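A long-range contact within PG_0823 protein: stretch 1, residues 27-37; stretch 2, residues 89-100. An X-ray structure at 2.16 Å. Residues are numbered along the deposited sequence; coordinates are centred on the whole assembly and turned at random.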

# COMPACT_ATOMS: atom_id res chain seq x y z
N THR B 27 6.83 -4.65 -0.57
CA THR B 27 7.52 -3.45 -0.05
C THR B 27 7.26 -3.15 1.43
O THR B 27 8.19 -3.09 2.22
N LEU B 28 5.99 -2.93 1.79
CA LEU B 28 5.62 -2.54 3.14
C LEU B 28 5.82 -3.66 4.16
O LEU B 28 6.13 -3.38 5.32
N LEU B 29 5.64 -4.90 3.71
CA LEU B 29 5.86 -6.08 4.57
C LEU B 29 7.33 -6.25 4.96
O LEU B 29 7.65 -6.61 6.09
N ILE B 30 8.21 -6.02 4.00
CA ILE B 30 9.64 -6.02 4.27
C ILE B 30 10.00 -4.97 5.33
O ILE B 30 10.69 -5.28 6.31
N ILE B 31 9.49 -3.75 5.15
CA ILE B 31 9.73 -2.65 6.07
C ILE B 31 9.16 -3.02 7.45
O ILE B 31 9.83 -2.84 8.46
N PHE B 32 7.94 -3.58 7.46
CA PHE B 32 7.33 -4.12 8.68
C PHE B 32 8.26 -5.11 9.41
O PHE B 32 8.48 -4.99 10.62
N GLN B 33 8.82 -6.06 8.66
CA GLN B 33 9.68 -7.08 9.25
C GLN B 33 11.03 -6.56 9.76
O GLN B 33 11.45 -6.88 10.87
N ILE B 34 11.70 -5.73 8.95
CA ILE B 34 12.91 -5.06 9.43
C ILE B 34 12.60 -4.27 10.72
O ILE B 34 13.24 -4.51 11.76
N ASN B 35 11.62 -3.37 10.67
CA ASN B 35 11.19 -2.61 11.83
C ASN B 35 12.37 -1.82 12.43
O ASN B 35 13.11 -1.15 11.70
N ARG B 36 12.56 -1.93 13.74
CA ARG B 36 13.53 -1.12 14.47
C ARG B 36 14.73 -1.93 14.91
O ARG B 36 15.36 -1.63 15.92
N ARG B 37 15.03 -2.97 14.16
CA ARG B 37 16.13 -3.85 14.49
C ARG B 37 16.99 -4.15 13.27
O ARG B 37 16.74 -3.66 12.17
N GLY B 89 13.18 5.51 6.20
CA GLY B 89 12.42 4.25 6.27
C GLY B 89 11.65 4.15 7.56
O GLY B 89 10.55 3.57 7.61
N GLU B 90 12.20 4.73 8.62
CA GLU B 90 11.51 4.74 9.90
C GLU B 90 10.21 5.57 9.83
O GLU B 90 9.28 5.31 10.59
N LYS B 91 10.16 6.56 8.93
CA LYS B 91 8.94 7.37 8.72
C LYS B 91 7.78 6.61 8.06
O LYS B 91 6.65 7.14 7.97
N VAL B 92 8.07 5.42 7.55
CA VAL B 92 7.04 4.52 6.98
C VAL B 92 6.30 3.72 8.07
O VAL B 92 5.16 3.33 7.87
N LEU B 93 6.94 3.50 9.21
CA LEU B 93 6.31 2.72 10.30
C LEU B 93 4.94 3.21 10.78
O LEU B 93 4.09 2.38 11.08
N PRO B 94 4.70 4.54 10.87
CA PRO B 94 3.32 4.99 11.16
C PRO B 94 2.24 4.54 10.16
O PRO B 94 1.09 4.34 10.55
N ILE B 95 2.60 4.41 8.89
CA ILE B 95 1.67 3.89 7.88
C ILE B 95 1.35 2.44 8.20
O ILE B 95 0.20 2.02 8.13
N ILE B 96 2.39 1.69 8.54
CA ILE B 96 2.31 0.28 8.82
C ILE B 96 1.53 -0.04 10.10
O ILE B 96 0.75 -0.99 10.13
N ASP B 97 1.73 0.76 11.15
CA ASP B 97 0.90 0.70 12.35
C ASP B 97 -0.58 0.77 12.01
O ASP B 97 -1.40 -0.01 12.53
N GLU B 98 -0.93 1.71 11.13
CA GLU B 98 -2.31 1.85 10.72
C GLU B 98 -2.82 0.64 9.89
O GLU B 98 -3.99 0.28 10.00
N ILE B 99 -1.95 0.07 9.05
CA ILE B 99 -2.29 -1.12 8.27
C ILE B 99 -2.51 -2.33 9.18
O ILE B 99 -3.47 -3.10 8.98
N ALA B 100 -1.64 -2.48 10.18
CA ALA B 100 -1.77 -3.55 11.16
C ALA B 100 -3.09 -3.44 11.92
O ALA B 100 -3.81 -4.43 12.09

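This is an apolar contact between two helices that cross at close to a right angle, with no hydrogen bond between the stretches. The axes of helix 27-34 and helix 93-100 approach to 10.1 Å, and their directions differ by 101°. Together the two stretches bury 522 Å² against each other.

From the first helix, Leu28 and Ile31 point toward the second stretch. They lie one helical turn apart, so both fall on the same side of the helix. Leu28 is m,t. Its CD2 lies 3.5 Å from Val92 CG1, and its CD1 lies 3.8 Å from Ile99 CD1. The side chain therefore spans from Val92 to Ile99. Ile31 is also m,t. Its CG2 packs 3.7 Å from Ile96 CD1, and its CD1 is 4.1 Å from Val92 CG1.

From the second stretch, Val92, Leu93, Ile96 and Ile99 point toward the first helix. Val92 is t, and the other three are m,t. Ile96 is central: it touches Leu28, Ile31 and Phe32. Its CD1 comes within 3.3 Å of the backbone atom Leu28 O. Leu28 O also accepts the helical hydrogen bond from Phe32 N, at 2.8 Å. The CA-to-CB bond of Phe32 points sideways, with chi1 t, and its CD1 meets Ile96 CG2 at 3.4 Å.

Gly89 has no side chain. Its backbone atom Gly89 O lies 4.1 Å from Ile31 CG2.

Leu93 has the largest area covered by the opposing stretch, 86 Å². Its CD2 is 4.3 Å from Ile31 CG2. Its CD1 lies over one face of the Arg36 guanidinium, 3.7 Å from Arg36 CZ. Arg36 starts sideways, but its extended m,t,t side chain brings its end nearer to the second stretch. There Arg36 NH1 is 4.4 Å from Glu90 OE2. The charges are opposite, but the distance is beyond a salt bridge.

Asn35 takes a positive phi as the chain leaves the helix. Beyond the helix, the hydrogen bonds of the Arg37 side chain stay within the first stretch. Arg37 makes no contact with the second stretch and turns back on the end of helix 27-34. Its NH2 and NE donate to Gln33 O at 2.6 Å and 2.9 Å, and Arg37 NE makes a weak hydrogen bond to Ile34 O at 3.0 Å.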

# COMPACT_ATOMS: atom_id res chain seq x y z
CB THR B 27 7.19 -2.20 -0.90
OG1 THR B 27 7.45 -2.48 -2.28
CG2 THR B 27 8.06 -1.03 -0.48
CB LEU B 28 4.18 -2.03 3.19
CG LEU B 28 4.01 -0.67 2.50
CD1 LEU B 28 2.53 -0.32 2.31
CD2 LEU B 28 4.75 0.41 3.32
CB LEU B 29 5.38 -7.36 3.87
CG LEU B 29 3.92 -7.81 4.13
CD1 LEU B 29 3.57 -8.95 3.20
CD2 LEU B 29 3.70 -8.22 5.61
CB ILE B 30 10.46 -5.85 2.95
CG1 ILE B 30 10.39 -7.16 2.15
CG2 ILE B 30 11.90 -5.49 3.27
CD1 ILE B 30 10.66 -7.06 0.65
CB ILE B 31 9.20 -1.28 5.53
CG1 ILE B 31 9.97 -0.88 4.26
CG2 ILE B 31 9.32 -0.18 6.58
CD1 ILE B 31 9.43 0.34 3.52
CB PHE B 32 5.96 -4.77 8.38
CG PHE B 32 5.28 -5.37 9.60
CD1 PHE B 32 5.00 -4.59 10.73
CD2 PHE B 32 4.88 -6.71 9.60
CE1 PHE B 32 4.35 -5.13 11.85
CE2 PHE B 32 4.23 -7.27 10.71
CZ PHE B 32 3.97 -6.48 11.84
CB GLN B 33 9.83 -8.30 8.32
CG GLN B 33 8.62 -9.23 8.36
CD GLN B 33 8.32 -9.76 9.77
OE1 GLN B 33 9.22 -9.87 10.62
NE2 GLN B 33 7.06 -10.08 10.02
CB ILE B 34 13.55 -4.14 8.36
CG1 ILE B 34 13.98 -4.96 7.14
CG2 ILE B 34 14.75 -3.41 8.95
CD1 ILE B 34 14.25 -4.10 5.88
CB ASN B 35 10.52 -3.54 12.87
CG ASN B 35 9.24 -2.95 13.47
OD1 ASN B 35 8.12 -3.26 13.00
ND2 ASN B 35 9.38 -2.12 14.50
CB ARG B 36 12.87 -0.48 15.68
CG ARG B 36 11.84 0.54 15.32
CD ARG B 36 11.15 1.06 16.55
NE ARG B 36 9.83 1.57 16.18
CZ ARG B 36 9.60 2.80 15.75
NH1 ARG B 36 10.61 3.67 15.66
NH2 ARG B 36 8.37 3.16 15.42
CB ARG B 37 15.63 -5.14 15.17
CG ARG B 37 14.45 -5.84 14.52
CD ARG B 37 14.86 -6.72 13.36
NE ARG B 37 13.67 -7.30 12.72
CZ ARG B 37 13.18 -8.51 13.00
NH1 ARG B 37 13.77 -9.29 13.89
NH2 ARG B 37 12.09 -8.94 12.37
CB GLU B 90 12.44 5.19 11.05
CG GLU B 90 13.45 4.12 11.55
CD GLU B 90 14.46 4.66 12.58
OE1 GLU B 90 15.67 4.33 12.48
OE2 GLU B 90 14.08 5.42 13.50
CB LYS B 91 9.23 8.64 7.90
CG LYS B 91 10.33 9.53 8.43
CD LYS B 91 9.84 10.33 9.60
CE LYS B 91 10.84 11.39 9.98
NZ LYS B 91 10.82 12.47 8.96
CB VAL B 92 7.67 3.56 5.93
CG1 VAL B 92 6.61 2.69 5.26
CG2 VAL B 92 8.44 4.34 4.91
CB LEU B 93 7.29 2.51 11.48
CG LEU B 93 8.53 1.65 11.12
CD1 LEU B 93 9.54 1.66 12.28
CD2 LEU B 93 8.20 0.21 10.69
CB PRO B 94 3.45 6.53 11.18
CG PRO B 94 4.86 6.77 11.49
CD PRO B 94 5.61 5.69 10.77
CB ILE B 95 2.27 3.96 6.42
CG1 ILE B 95 2.58 5.42 6.01
CG2 ILE B 95 1.31 3.25 5.38
CD1 ILE B 95 3.66 5.54 4.94
CB ILE B 96 3.72 -0.34 8.79
CG1 ILE B 96 4.24 -0.33 7.33
CG2 ILE B 96 3.72 -1.77 9.38
CD1 ILE B 96 5.76 -0.69 7.21
CB ASP B 97 1.21 1.88 13.29
CG ASP B 97 2.53 1.74 14.00
OD1 ASP B 97 3.09 0.63 14.04
OD2 ASP B 97 3.00 2.75 14.57
CB GLU B 98 -2.56 3.18 9.99
CG GLU B 98 -2.53 4.44 10.84
CD GLU B 98 -3.47 4.43 12.07
OE1 GLU B 98 -4.63 3.95 12.04
OE2 GLU B 98 -3.03 4.95 13.11
CB ILE B 99 -1.23 -1.40 7.15
CG1 ILE B 99 -1.24 -0.26 6.12
CG2 ILE B 99 -1.52 -2.73 6.45
CD1 ILE B 99 -0.02 -0.27 5.14
CB ALA B 100 -0.59 -3.52 12.15